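Local coordinates for protein Exo-beta-1,4-mannosidase (Rhizomucor miehei, PDB 4LYP) that releases terminal beta-mannose residues from beta-mannosides by hydrolysis, as an exo-acting family 5 glycoside hydrolase that also shows transglycosylation activity, at residues Q64-G69 / P114-Q119; G126-L131 / Q213-T218; K222-K225 / V229-S232. One frame throughout, in Å; residues are numbered along the deposited sequence.

Contact 1. Residues Q64-G69 / P114-Q119; sequences QGMNLG and PSMMPQ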
loop_
_atom_site.group_PDB
_atom_site.type_symbol
_atom_site.label_atom_id
_atom_site.label_comp_id
_atom_site.label_asym_id
_atom_site.label_seq_id
_atom_site.Cartn_x
_atom_site.Cartn_y
_atom_site.Cartn_z
ATOM N N GLN A 64 -7.236 4.599 -1.759
ATOM C CA GLN A 64 -8.594 5.073 -1.991
ATOM C C GLN A 64 -8.827 5.503 -3.395
ATOM O O GLN A 64 -9.916 5.930 -3.755
ATOM C CB GLN A 64 -8.930 6.216 -0.992
ATOM C CG GLN A 64 -8.213 7.559 -1.253
ATOM C CD GLN A 64 -6.827 7.711 -0.685
ATOM O OE1 GLN A 64 -6.028 6.743 -0.587
ATOM N NE2 GLN A 64 -6.490 8.929 -0.298
ATOM N N GLY A 65 -7.793 5.354 -4.284
ATOM C CA GLY A 65 -7.898 5.884 -5.645
ATOM C C GLY A 65 -9.038 5.258 -6.412
ATOM O O GLY A 65 -9.764 5.939 -7.158
ATOM N N MET A 66 -9.197 3.902 -6.370
ATOM C CA MET A 66 -10.239 3.251 -7.146
ATOM C C MET A 66 -11.603 3.805 -6.756
ATOM O O MET A 66 -12.443 4.142 -7.611
ATOM C CB MET A 66 -10.134 1.755 -6.929
ATOM C CG MET A 66 -11.400 0.971 -7.338
ATOM S SD MET A 66 -11.188 -0.826 -7.239
ATOM C CE MET A 66 -11.029 -1.021 -5.467
ATOM N N ASN A 67 -11.878 3.939 -5.440
ATOM C CA ASN A 67 -13.173 4.439 -5.003
ATOM C C ASN A 67 -13.398 5.893 -5.324
ATOM O O ASN A 67 -14.518 6.288 -5.657
ATOM C CB ASN A 67 -13.396 4.212 -3.519
ATOM C CG ASN A 67 -13.899 2.806 -3.218
ATOM O OD1 ASN A 67 -15.156 2.587 -3.319
ATOM N ND2 ASN A 67 -13.056 1.916 -2.930
ATOM N N LEU A 68 -12.358 6.723 -5.301
ATOM C CA LEU A 68 -12.518 8.134 -5.704
ATOM C C LEU A 68 -12.659 8.275 -7.227
ATOM O O LEU A 68 -13.342 9.209 -7.693
ATOM C CB LEU A 68 -11.355 8.997 -5.208
ATOM C CG LEU A 68 -11.380 9.310 -3.717
ATOM C CD1 LEU A 68 -10.146 10.079 -3.372
ATOM C CD2 LEU A 68 -12.619 10.060 -3.303
ATOM N N GLY A 69 -12.077 7.365 -8.026
ATOM C CA GLY A 69 -12.222 7.428 -9.466
ATOM C C GLY A 69 -13.575 6.949 -9.961
ATOM O O GLY A 69 -13.898 7.172 -11.125
ATOM N N PRO A 114 -18.828 1.545 -1.647
ATOM C CA PRO A 114 -19.204 0.172 -1.991
ATOM C C PRO A 114 -17.945 -0.660 -2.374
ATOM O O PRO A 114 -16.944 -0.090 -2.881
ATOM C CB PRO A 114 -20.159 0.362 -3.210
ATOM C CG PRO A 114 -19.659 1.654 -3.856
ATOM C CD PRO A 114 -19.119 2.505 -2.740
ATOM N N SER A 115 -18.029 -1.960 -2.142
ATOM C CA SER A 115 -16.962 -2.869 -2.480
ATOM C C SER A 115 -16.856 -3.079 -4.017
ATOM O O SER A 115 -17.843 -2.998 -4.762
ATOM C CB SER A 115 -17.183 -4.200 -1.794
ATOM O OG SER A 115 -18.420 -4.820 -2.160
ATOM N N MET A 116 -15.636 -3.404 -4.427
ATOM C CA MET A 116 -15.413 -3.786 -5.828
ATOM C C MET A 116 -16.092 -5.133 -6.192
ATOM O O MET A 116 -16.589 -5.316 -7.281
ATOM C CB MET A 116 -13.896 -3.866 -6.028
ATOM C CG MET A 116 -13.404 -4.117 -7.416
ATOM S SD MET A 116 -11.662 -4.508 -7.365
ATOM C CE MET A 116 -11.237 -4.226 -9.094
ATOM N N MET A 117 -16.006 -6.056 -5.214
ATOM C CA MET A 117 -16.468 -7.443 -5.440
ATOM C C MET A 117 -17.408 -7.802 -4.268
ATOM O O MET A 117 -17.019 -8.402 -3.262
ATOM C CB MET A 117 -15.313 -8.388 -5.538
ATOM C CG MET A 117 -15.739 -9.769 -5.989
ATOM S SD MET A 117 -14.425 -10.962 -6.307
ATOM C CE MET A 117 -13.885 -11.386 -4.661
ATOM N N PRO A 118 -18.706 -7.442 -4.415
ATOM C CA PRO A 118 -19.639 -7.652 -3.301
ATOM C C PRO A 118 -19.928 -9.127 -2.939
ATOM O O PRO A 118 -20.238 -9.415 -1.787
ATOM C CB PRO A 118 -20.961 -6.901 -3.744
ATOM C CG PRO A 118 -20.771 -6.797 -5.262
ATOM C CD PRO A 118 -19.276 -6.553 -5.443
ATOM N N GLN A 119 -19.787 -10.012 -3.921
ATOM C CA GLN A 119 -19.853 -11.465 -3.690
ATOM C C GLN A 119 -18.790 -12.043 -4.607
ATOM O O GLN A 119 -18.440 -11.451 -5.621
ATOM C CB GLN A 119 -21.271 -12.037 -4.109
ATOM C CG GLN A 119 -22.410 -11.486 -3.315
ATOM C CD GLN A 119 -23.730 -12.117 -3.744
ATOM O OE1 GLN A 119 -24.340 -11.664 -4.663
ATOM N NE2 GLN A 119 -24.127 -13.188 -3.064
#
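The thioether of Met-66 overlaps that of Met-116, and the two chains cross at about a right angle. Sulfur meets sulfur at 3.7 Å between Met-66 SD and Met-116 SD. The overlap extends to both methyls: Met-66 SD lies 3.9 Å from Met-116 CE, and Met-66 CE lies 4.0 Å from Met-116 SD. The shapes of the chains account for this crossing. Met-66 runs straight out from its helix as far as the sulfur and then bends at chi3 (67°), which swings its methyl over the base of its partner, with Met-66 CE 4.1 Å from Met-116 CB. Met-116 stays extended to its end (chi3 -162°), presenting its length from CG to CE to Met-66 SD. The contact is therefore dispersive, between two polarisable sulfur groups, and it is buried. A second, smaller patch lies beside it, between Asn-67, the next residue of the helix, and Pro-114, two residues before Met-116; their side chains slide past each other in opposite directions. Asn-67 CA and Pro-114 CA are the nearest CA pair between the segments, 8.0 Å apart. Pro-114 follows a cis peptide bond, and two residues on, the backbone N of Met-116 hydrogen-bonds Ser-102 OG. Both segments follow strands of the TIM barrel, 53-61 and 95-99, so the contact joins two beta-to-alpha connections. Helix 125-140 lies alongside and borders both partners: Val-127 touches Met-66 and Pro-114, while Phe-128 and Leu-131 touch Met-116.

Contact 2. Residues G126-L131 / Q213-T218; sequences GVFVGL and QNRRNT
A cation-pi stack joins helix 125-140 of the TIM barrel to the loop that leaves helix 197-213 for strand 230-234, through Phe-128 and Arg-215. The guanidinium lies flat on the ring, with the planes only 2° apart and the centres of the Arg-215 guanidinium and the Phe-128 ring 4.0 Å from each other. Arg-215 CZ sits 28° off the ring normal, so the stack is offset but still over the face. The aliphatic part of the arginine uses the same face. Arg-215 CD is 3.5 Å from Phe-128 CE1 and forms a CH-pi contact with the ring, and Arg-215 CG lies 3.6 Å from the same carbon. At the other end of the overlap, Arg-215 NH1 comes within 3.6 Å of Phe-128 CG. A bend at chi2 (66°) in an otherwise extended chain lays methylene and guanidinium along the ring together. Val-129 meets the charged group differently: its CG2 approaches the edge, near the guanidinium plane, 3.6 Å from Arg-215 NH2. The same methyl of Val-129, CG2, is 4.0 Å from Thr-218 OG1, at the more exposed margin. Two carboxylates complete the site, Glu-125 OE2 as a salt-bridge partner of Arg-215 NH1 and Asp-132 OD2 of Arg-215 NH2; the latter oxygen also bonds Thr-218 OG1. The guanidinium charge is probably offset by Glu-125 and Asp-132, while the Phe-128 face adds a cation-pi term, and stacking and ion pairing together limit the rotation of the group.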
loop_
_atom_site.group_PDB
_atom_site.type_symbol
_atom_site.label_atom_id
_atom_site.label_comp_id
_atom_site.label_asym_id
_atom_site.label_seq_id
_atom_site.Cartn_x
_atom_site.Cartn_y
_atom_site.Cartn_z
ATOM N N GLY A 126 -19.266 0.042 -11.448
ATOM C CA GLY A 126 -18.966 1.450 -11.167
ATOM C C GLY A 126 -17.610 1.530 -10.435
ATOM O O GLY A 126 -16.761 2.449 -10.700
ATOM N N VAL A 127 -17.378 0.678 -9.480
ATOM C CA VAL A 127 -16.147 0.752 -8.709
ATOM C C VAL A 127 -14.958 0.271 -9.614
ATOM O O VAL A 127 -13.912 0.890 -9.611
ATOM C CB VAL A 127 -16.240 -0.112 -7.409
ATOM C CG1 VAL A 127 -14.902 -0.144 -6.682
ATOM C CG2 VAL A 127 -17.340 0.441 -6.524
ATOM N N PHE A 128 -15.144 -0.766 -10.398
ATOM C CA PHE A 128 -14.106 -1.201 -11.303
ATOM C C PHE A 128 -13.686 -0.124 -12.267
ATOM O O PHE A 128 -12.495 0.065 -12.554
ATOM C CB PHE A 128 -14.558 -2.491 -12.007
ATOM C CG PHE A 128 -13.483 -3.538 -12.203
ATOM C CD1 PHE A 128 -12.138 -3.227 -12.478
ATOM C CD2 PHE A 128 -13.853 -4.921 -12.041
ATOM C CE1 PHE A 128 -11.196 -4.257 -12.615
ATOM C CE2 PHE A 128 -12.923 -5.930 -12.283
ATOM C CZ PHE A 128 -11.600 -5.622 -12.507
ATOM N N VAL A 129 -14.678 0.612 -12.791
ATOM C CA VAL A 129 -14.341 1.722 -13.699
ATOM C C VAL A 129 -13.495 2.766 -12.963
ATOM O O VAL A 129 -12.668 3.436 -13.594
ATOM C CB VAL A 129 -15.661 2.257 -14.323
ATOM C CG1 VAL A 129 -15.424 3.642 -14.962
ATOM C CG2 VAL A 129 -16.233 1.305 -15.331
ATOM N N GLY A 130 -13.694 2.936 -11.648
ATOM C CA GLY A 130 -12.828 3.855 -10.921
ATOM C C GLY A 130 -11.371 3.443 -11.006
ATOM O O GLY A 130 -10.479 4.287 -11.071
ATOM N N LEU A 131 -11.109 2.130 -10.930
ATOM C CA LEU A 131 -9.717 1.656 -11.081
ATOM C C LEU A 131 -9.203 1.935 -12.503
ATOM O O LEU A 131 -8.034 2.360 -12.686
ATOM C CB LEU A 131 -9.656 0.137 -10.736
ATOM C CG LEU A 131 -8.259 -0.503 -10.724
ATOM C CD1 LEU A 131 -7.289 0.205 -9.784
ATOM C CD2 LEU A 131 -8.426 -1.939 -10.323
ATOM N N GLN A 213 -6.126 -8.950 -13.703
ATOM C CA GLN A 213 -5.042 -8.992 -14.687
ATOM C C GLN A 213 -5.562 -8.920 -16.112
ATOM O O GLN A 213 -4.894 -8.419 -17.016
ATOM C CB GLN A 213 -4.171 -10.226 -14.495
ATOM C CG GLN A 213 -3.356 -10.181 -13.203
ATOM C CD GLN A 213 -2.393 -11.363 -13.099
ATOM O OE1 GLN A 213 -2.714 -12.500 -13.416
ATOM N NE2 GLN A 213 -1.178 -11.078 -12.692
ATOM N N ASN A 214 -6.800 -9.456 -16.347
ATOM C CA ASN A 214 -7.399 -9.442 -17.701
ATOM C C ASN A 214 -8.376 -8.333 -17.933
ATOM O O ASN A 214 -9.033 -8.277 -18.973
ATOM C CB ASN A 214 -8.006 -10.822 -17.932
ATOM C CG ASN A 214 -6.900 -11.820 -18.147
ATOM O OD1 ASN A 214 -6.365 -11.938 -19.267
ATOM N ND2 ASN A 214 -6.466 -12.475 -17.079
ATOM N N ARG A 215 -8.487 -7.371 -17.017
ATOM C CA ARG A 215 -9.434 -6.253 -17.193
ATOM C C ARG A 215 -9.012 -5.430 -18.418
ATOM O O ARG A 215 -7.842 -5.061 -18.538
ATOM C CB ARG A 215 -9.331 -5.378 -15.904
ATOM C CG ARG A 215 -10.136 -4.031 -16.003
ATOM C CD ARG A 215 -11.654 -4.267 -16.085
ATOM N NE ARG A 215 -12.305 -2.959 -16.020
ATOM C CZ ARG A 215 -13.621 -2.822 -15.825
ATOM N NH1 ARG A 215 -14.417 -3.909 -15.670
ATOM N NH2 ARG A 215 -14.136 -1.612 -15.718
ATOM N N ARG A 216 -9.990 -5.110 -19.263
ATOM C CA ARG A 216 -9.774 -4.101 -20.274
ATOM C C ARG A 216 -10.096 -2.760 -19.679
ATOM O O ARG A 216 -11.245 -2.488 -19.232
ATOM C CB ARG A 216 -10.651 -4.408 -21.518
ATOM C CG ARG A 216 -10.431 -3.372 -22.610
ATOM C CD ARG A 216 -11.326 -3.739 -23.787
ATOM N NE ARG A 216 -11.280 -2.617 -24.756
ATOM C CZ ARG A 216 -11.967 -1.441 -24.709
ATOM N NH1 ARG A 216 -12.901 -1.163 -23.758
ATOM N NH2 ARG A 216 -11.684 -0.525 -25.641
ATOM N N ASN A 217 -9.137 -1.864 -19.684
ATOM C CA ASN A 217 -9.358 -0.493 -19.189
ATOM C C ASN A 217 -10.392 0.159 -20.068
ATOM O O ASN A 217 -10.147 0.339 -21.286
ATOM C CB ASN A 217 -8.013 0.245 -19.216
ATOM C CG ASN A 217 -8.092 1.576 -18.518
ATOM O OD1 ASN A 217 -8.954 2.395 -18.877
ATOM N ND2 ASN A 217 -7.235 1.806 -17.520
ATOM N N THR A 218 -11.542 0.548 -19.530
ATOM C CA THR A 218 -12.607 1.080 -20.364
ATOM C C THR A 218 -12.291 2.486 -20.887
ATOM O O THR A 218 -12.965 2.967 -21.807
ATOM C CB THR A 218 -13.941 1.128 -19.562
ATOM O OG1 THR A 218 -13.780 1.958 -18.398
ATOM C CG2 THR A 218 -14.451 -0.251 -19.194
#

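Contact 3. Residues K222-K225 / V229-S232; sequences KIYK and VIMS
Lys-222 NZ forms salt bridges with Asp-227 OD1 and Asp-139 OD2, and it also rests 3.6 Å from Val-229 CG2, where the two side chains cross at about a right angle. The setting is the alpha-to-beta loop of the TIM barrel that leads from helix 197-213 into strand 230-234. Asp-227 ties its end together, since its OD1 also accepts the backbone N-H of Val-229; Asp-139 reaches in from helix 125-140. A bend at chi3 (-80°) turns the end of the lysine chain in the direction of these partners. Deeper in, the delta methyl of Ile-230 packs against the base of Tyr-224, with Ile-230 CD1 3.8 Å from Tyr-224 CB and 4.1 Å from Tyr-224 CG. It approaches the ring obliquely, nearest its CB-CG end. The far end of the tyrosine is fixed by the hydrogen bond of its OH to Asp-132 OD1, where Leu-131 also packs; Leu-135 of the same helix touches the side chain too. Met-147 of strand 144-148 touches both Tyr-224 and Ile-230, so this apolar patch fills space between barrel strands and helix 125-140. The closest approach in it is to the main chain, with Ile-230 CD1 3.5 Å from Tyr-224 O.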
loop_
_atom_site.group_PDB
_atom_site.type_symbol
_atom_site.label_atom_id
_atom_site.label_comp_id
_atom_site.label_asym_id
_atom_site.label_seq_id
_atom_site.Cartn_x
_atom_site.Cartn_y
_atom_site.Cartn_z
ATOM N N LYS A 222 -6.371 -0.408 -22.722
ATOM C CA LYS A 222 -5.298 -1.361 -22.429
ATOM C C LYS A 222 -5.777 -2.510 -21.570
ATOM O O LYS A 222 -6.516 -2.288 -20.578
ATOM C CB LYS A 222 -4.104 -0.642 -21.754
ATOM C CG LYS A 222 -3.411 0.314 -22.686
ATOM C CD LYS A 222 -2.220 0.993 -22.037
ATOM C CE LYS A 222 -2.648 2.170 -21.128
ATOM N NZ LYS A 222 -1.448 2.739 -20.365
ATOM N N ILE A 223 -5.335 -3.709 -21.867
ATOM C CA ILE A 223 -5.563 -4.826 -20.942
ATOM C C ILE A 223 -4.550 -4.660 -19.810
ATOM O O ILE A 223 -3.372 -4.358 -20.044
ATOM C CB ILE A 223 -5.377 -6.166 -21.643
ATOM C CG1 ILE A 223 -6.301 -6.243 -22.883
ATOM C CG2 ILE A 223 -5.671 -7.307 -20.640
ATOM C CD1 ILE A 223 -7.693 -6.146 -22.621
ATOM N N TYR A 224 -5.014 -4.860 -18.553
ATOM C CA TYR A 224 -4.091 -4.516 -17.419
ATOM C C TYR A 224 -2.737 -5.212 -17.513
ATOM O O TYR A 224 -1.692 -4.619 -17.258
ATOM C CB TYR A 224 -4.756 -4.791 -16.078
ATOM C CG TYR A 224 -5.771 -3.786 -15.608
ATOM C CD1 TYR A 224 -6.459 -2.897 -16.455
ATOM C CD2 TYR A 224 -6.109 -3.757 -14.243
ATOM C CE1 TYR A 224 -7.426 -2.011 -15.951
ATOM C CE2 TYR A 224 -7.076 -2.917 -13.734
ATOM C CZ TYR A 224 -7.744 -2.066 -14.567
ATOM O OH TYR A 224 -8.707 -1.245 -14.049
ATOM N N LYS A 225 -2.743 -6.545 -17.800
ATOM C CA LYS A 225 -1.501 -7.320 -17.849
ATOM C C LYS A 225 -0.569 -6.870 -18.973
ATOM O O LYS A 225 0.602 -7.251 -18.971
ATOM C CB LYS A 225 -1.766 -8.796 -17.985
ATOM C CG LYS A 225 -2.447 -9.223 -19.288
ATOM C CD LYS A 225 -2.877 -10.715 -19.239
ATOM C CE LYS A 225 -3.385 -11.145 -20.584
ATOM N NZ LYS A 225 -3.860 -12.549 -20.486
ATOM N N VAL A 229 1.956 0.968 -17.304
ATOM C CA VAL A 229 1.705 1.830 -16.139
ATOM C C VAL A 229 1.717 1.006 -14.851
ATOM O O VAL A 229 2.001 1.536 -13.779
ATOM C CB VAL A 229 0.379 2.585 -16.349
ATOM C CG1 VAL A 229 -0.050 3.319 -15.090
ATOM C CG2 VAL A 229 0.532 3.576 -17.528
ATOM N N ILE A 230 1.376 -0.291 -14.926
ATOM C CA ILE A 230 1.456 -1.161 -13.766
ATOM C C ILE A 230 2.920 -1.571 -13.602
ATOM O O ILE A 230 3.474 -2.237 -14.495
ATOM C CB ILE A 230 0.482 -2.343 -13.948
ATOM C CG1 ILE A 230 -0.950 -1.811 -13.844
ATOM C CG2 ILE A 230 0.778 -3.431 -12.897
ATOM C CD1 ILE A 230 -1.998 -2.812 -14.281
ATOM N N MET A 231 3.512 -1.223 -12.463
ATOM C CA MET A 231 4.847 -1.665 -12.088
ATOM C C MET A 231 4.827 -3.100 -11.610
ATOM O O MET A 231 5.727 -3.907 -11.939
ATOM C CB MET A 231 5.399 -0.724 -10.991
ATOM C CG MET A 231 6.628 -1.335 -10.321
ATOM S SD MET A 231 7.383 -0.139 -9.202
ATOM C CE MET A 231 8.365 -1.214 -8.142
ATOM N N SER A 232 3.915 -3.408 -10.712
ATOM C CA SER A 232 3.916 -4.737 -10.105
ATOM C C SER A 232 2.520 -5.176 -9.701
ATOM O O SER A 232 1.640 -4.325 -9.419
ATOM C CB SER A 232 4.881 -4.807 -8.901
ATOM O OG SER A 232 4.372 -3.967 -7.903
#

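How the contacts relate
From the N terminus, contact 1 closes the excursion from helix 65-69 through helix 78-90 and strand 95-99 to the loop before helix 125-140. Contact 2 then spans the next, longer excursion, from helix 125-140 to the loop after helix 197-213, and contact 3 closes a short turn into strand 230-234. The three follow in series, none nested or crossed. Contacts 1 and 2 touch through helix 125-140, Met-116 CA being 3.8 Å from Val-127 CG1. Contacts 2 and 3 share one loop, folded on itself by probable backbone hydrogen bonds including Arg-215 O to Tyr-224 N, 2.8 Å. Contacts 1 and 3 do not touch.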